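Local coordinates for protein cytochrome b5 reductase 4 (Homo sapiens, PDB 3LF5) that probably passes electrons from NADH to a heme-bearing cytochrome b5 domain, the domain modelled here, by way of a flavin reductase domain, at residues Leu13-Lys19 and Met48-Asp54. Residues are numbered along the deposited sequence; the frame is centred on the assembly and turned at random.
Sequences LKKHNKK and MRAAGSD
Build 13-19 as the last turn of helix 10-15 running into the short strand 17-18, and lay it over two overlapping turns of 48-54: type I from M48 to A51 (A51 N to M48 O 3.0 Å), then type II from A50 to S53, where S53 OG also bonds A50 O at 2.8 Å. L13 (chi1 t, chi2 p) points toward the second segment, its CD2 3.7 Å from S53 C. L13 O accepts H16 N at 3.0 Å and lies 3.4 Å from G52 CA, a CA-H...O contact; K14 CA makes another to G52 O at 3.5 Å. The K14 amine itself reaches A51 O of the second subunit. H16 O sits 3.2 Å from G52 N at too poor an angle to bond; both residues hydrogen-bond through their backbones to W23 of strand 21-26. The H16 ring stacks on W23, and its ND1 bonds D21. The backbones come closest at N17 and G52, whose CA atoms are 4.1 Å apart. G52 has phi/psi 67/27, and an ideal CB there would clash with N17 CB. N17 and K18 form a classic beta bulge opposite D21. Curled m-m-m, M48 brings CE 3.7 Å from both N17 O and K19 N, while K19 NZ salt-bridges E44. This surface packing joins the helix end to the loop whose A50 touches heme in the cytochrome b5 fold. With no conventional hydrogen bond between them, the segments meet by van der Waals packing of L13, G52 and M48, with two weak CA-H...O contacts, and are joined indirectly through W23.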
ATOM      1  N   LEU A  13      -8.257   2.053   5.775  1.00 10.09           N
ATOM      2  CA  LEU A  13      -7.810   0.904   4.981  1.00  9.23           C
ATOM      3  C   LEU A  13      -6.407   0.464   5.361  1.00  9.61           C
ATOM      4  O   LEU A  13      -6.130  -0.723   5.524  1.00  9.73           O
ATOM      5  CB  LEU A  13      -7.865   1.252   3.481  1.00  9.64           C
ATOM      6  CG  LEU A  13      -7.434   0.143   2.504  1.00 11.26           C
ATOM      7  CD1 LEU A  13      -8.389  -1.051   2.555  1.00 14.63           C
ATOM      8  CD2 LEU A  13      -7.355   0.729   1.074  1.00 13.61           C
ATOM      9  N   LYS A  14      -5.522   1.448   5.505  1.00 10.40           N
ATOM     10  CA  LYS A  14      -4.117   1.119   5.743  0.50 11.08           C
ATOM     11  C   LYS A  14      -3.843   0.497   7.106  1.00 12.13           C
ATOM     12  O   LYS A  14      -2.797  -0.120   7.287  1.00 13.49           O
ATOM     13  CB  LYS A  14      -3.240   2.341   5.576  0.50 11.55           C
ATOM     14  CG  LYS A  14      -3.206   2.858   4.202  0.50 12.30           C
ATOM     15  CD  LYS A  14      -2.534   4.221   4.161  0.50 12.24           C
ATOM     16  CE  LYS A  14      -1.127   4.196   4.731  0.50 12.40           C
ATOM     17  NZ  LYS A  14      -0.249   3.387   3.847  0.50 13.04           N
ATOM     18  N   LYS A  15      -4.782   0.604   8.049  1.00 12.31           N
ATOM     19  CA  LYS A  15      -4.636  -0.071   9.342  1.00 13.89           C
ATOM     20  C   LYS A  15      -4.721  -1.595   9.199  1.00 13.09           C
ATOM     21  O   LYS A  15      -4.238  -2.353  10.042  1.00 15.24           O
ATOM     22  CB  LYS A  15      -5.750   0.360  10.294  1.00 15.35           C
ATOM     23  CG  LYS A  15      -5.731   1.812  10.677  1.00 18.65           C
ATOM     24  CD  LYS A  15      -6.964   2.163  11.504  1.00 24.70           C
ATOM     25  CE  LYS A  15      -6.936   3.615  11.957  1.00 28.72           C
ATOM     26  NZ  LYS A  15      -7.115   4.586  10.842  1.00 33.12           N
ATOM     27  N   HIS A  16      -5.381  -2.050   8.149  1.00 11.55           N
ATOM     28  CA  HIS A  16      -5.658  -3.466   7.959  1.00 11.31           C
ATOM     29  C   HIS A  16      -4.664  -4.045   6.963  1.00 10.85           C
ATOM     30  O   HIS A  16      -5.011  -4.430   5.836  1.00 11.04           O
ATOM     31  CB  HIS A  16      -7.110  -3.637   7.516  1.00 11.04           C
ATOM     32  CG  HIS A  16      -8.072  -3.008   8.455  1.00 11.64           C
ATOM     33  ND1 HIS A  16      -8.657  -3.688   9.503  1.00 14.30           N
ATOM     34  CD2 HIS A  16      -8.538  -1.744   8.518  1.00 13.07           C
ATOM     35  CE1 HIS A  16      -9.440  -2.859  10.171  1.00 14.39           C
ATOM     36  NE2 HIS A  16      -9.395  -1.677   9.581  1.00 14.88           N
ATOM     37  N   ASN A  17      -3.403  -4.083   7.390  1.00 11.58           N
ATOM     38  CA  ASN A  17      -2.291  -4.416   6.493  1.00 12.18           C
ATOM     39  C   ASN A  17      -1.500  -5.615   7.006  1.00 13.02           C
ATOM     40  O   ASN A  17      -0.328  -5.762   6.663  1.00 14.03           O
ATOM     41  CB  ASN A  17      -1.382  -3.200   6.254  1.00 12.50           C
ATOM     42  CG  ASN A  17      -0.655  -2.768   7.516  1.00 12.85           C
ATOM     43  OD1 ASN A  17      -1.018  -3.181   8.606  1.00 14.27           O
ATOM     44  ND2 ASN A  17       0.366  -1.943   7.366  1.00 16.59           N
ATOM     45  N   LYS A  18      -2.137  -6.448   7.842  1.00 14.60           N
ATOM     46  CA  LYS A  18      -1.478  -7.607   8.437  1.00 15.06           C
ATOM     47  C   LYS A  18      -2.207  -8.852   7.995  1.00 15.29           C
ATOM     48  O   LYS A  18      -3.390  -8.801   7.682  1.00 15.54           O
ATOM     49  CB  LYS A  18      -1.456  -7.510   9.958  1.00 16.95           C
ATOM     50  CG  LYS A  18      -0.827  -6.255  10.511  1.00 20.69           C
ATOM     51  CD  LYS A  18       0.623  -6.124  10.102  1.00 24.21           C
ATOM     52  CE  LYS A  18       1.349  -4.995  10.881  1.00 27.43           C
ATOM     53  NZ  LYS A  18       0.721  -3.645  10.756  1.00 28.34           N
ATOM     54  N   LYS A  19      -1.517  -9.977   7.969  1.00 15.49           N
ATOM     55  CA  LYS A  19      -2.156 -11.188   7.471  1.00 16.48           C
ATOM     56  C   LYS A  19      -3.465 -11.557   8.164  1.00 16.01           C
ATOM     57  O   LYS A  19      -4.436 -11.955   7.496  1.00 16.41           O
ATOM     58  CB  LYS A  19      -1.181 -12.347   7.533  1.00 18.13           C
ATOM     59  CG  LYS A  19      -1.661 -13.532   6.732  1.00 20.58           C
ATOM     60  CD  LYS A  19      -0.631 -14.631   6.673  1.00 23.01           C
ATOM     61  CE  LYS A  19       0.501 -14.286   5.735  1.00 23.61           C
ATOM     62  NZ  LYS A  19       1.321 -15.461   5.456  1.00 24.87           N
ATOM     63  N   MET A  48      -0.745 -10.636   0.029  1.00 12.75           N
ATOM     64  CA  MET A  48      -0.228  -9.632   0.955  1.00 13.41           C
ATOM     65  C   MET A  48       0.449  -8.438   0.289  1.00 13.41           C
ATOM     66  O   MET A  48       0.603  -7.401   0.926  1.00 13.87           O
ATOM     67  CB  MET A  48       0.769 -10.268   1.934  1.00 13.70           C
ATOM     68  CG  MET A  48       0.071 -11.062   3.031  1.00 14.54           C
ATOM     69  SD  MET A  48      -0.925 -10.057   4.160  1.00 15.78           S
ATOM     70  CE  MET A  48       0.320  -9.010   4.929  1.00 18.88           C
ATOM     71  N   ARG A  49       0.841  -8.543  -0.985  1.00 13.02           N
ATOM     72  CA  ARG A  49       1.392  -7.406  -1.697  1.00 13.38           C
ATOM     73  C   ARG A  49       0.415  -6.249  -1.711  1.00 12.37           C
ATOM     74  O   ARG A  49       0.838  -5.095  -1.823  1.00 14.64           O
ATOM     75  CB  ARG A  49       1.743  -7.785  -3.128  1.00 13.54           C
ATOM     76  CG  ARG A  49       2.903  -8.767  -3.216  1.00 15.69           C
ATOM     77  CD  ARG A  49       3.069  -9.233  -4.620  1.00 17.90           C
ATOM     78  NE  ARG A  49       3.571  -8.165  -5.469  1.00 19.06           N
ATOM     79  CZ  ARG A  49       3.667  -8.250  -6.787  1.00 19.64           C
ATOM     80  NH1 ARG A  49       3.312  -9.359  -7.418  1.00 22.15           N
ATOM     81  NH2 ARG A  49       4.116  -7.215  -7.467  1.00 21.82           N
ATOM     82  N   ALA A  50      -0.883  -6.539  -1.606  1.00 11.59           N
ATOM     83  CA  ALA A  50      -1.932  -5.521  -1.663  1.00 12.10           C
ATOM     84  C   ALA A  50      -2.503  -5.198  -0.291  1.00 11.56           C
ATOM     85  O   ALA A  50      -3.438  -4.432  -0.198  1.00 12.03           O
ATOM     86  CB  ALA A  50      -3.059  -5.935  -2.629  1.00 12.88           C
ATOM     87  N   ALA A  51      -1.928  -5.725   0.788  1.00 11.79           N
ATOM     88  CA  ALA A  51      -2.514  -5.563   2.119  1.00 11.69           C
ATOM     89  C   ALA A  51      -2.662  -4.092   2.494  1.00 11.48           C
ATOM     90  O   ALA A  51      -1.716  -3.310   2.369  1.00 11.83           O
ATOM     91  CB  ALA A  51      -1.640  -6.263   3.150  1.00 13.07           C
ATOM     92  N   GLY A  52      -3.849  -3.707   2.943  1.00 10.33           N
ATOM     93  CA  GLY A  52      -4.085  -2.359   3.382  1.00 11.16           C
ATOM     94  C   GLY A  52      -4.015  -1.340   2.273  1.00 11.31           C
ATOM     95  O   GLY A  52      -3.703  -0.179   2.534  1.00 13.50           O
ATOM     96  N   SER A  53      -4.301  -1.743   1.039  1.00 11.36           N
ATOM     97  CA  SER A  53      -4.108  -0.850  -0.108  1.00 12.06           C
ATOM     98  C   SER A  53      -5.120  -1.113  -1.191  1.00 11.01           C
ATOM     99  O   SER A  53      -5.903  -2.069  -1.144  1.00 10.92           O
ATOM    100  CB  SER A  53      -2.718  -1.050  -0.721  1.00 14.29           C
ATOM    101  OG  SER A  53      -2.722  -2.139  -1.618  1.00 18.40           O
ATOM    102  N   ASP A  54      -5.057  -0.284  -2.229  1.00 11.77           N
ATOM    103  CA  ASP A  54      -5.797  -0.552  -3.442  0.50 11.59           C
ATOM    104  C   ASP A  54      -5.041  -1.574  -4.274  1.00 11.38           C
ATOM    105  O   ASP A  54      -3.953  -1.298  -4.814  1.00 13.85           O
ATOM    106  CB  ASP A  54      -6.023   0.736  -4.230  0.50 12.21           C
ATOM    107  CG  ASP A  54      -7.093   0.583  -5.255  0.50 14.42           C
ATOM    108  OD1 ASP A  54      -6.875  -0.195  -6.197  0.50 14.68           O
ATOM    109  OD2 ASP A  54      -8.161   1.212  -5.097  0.50 17.82           O
TER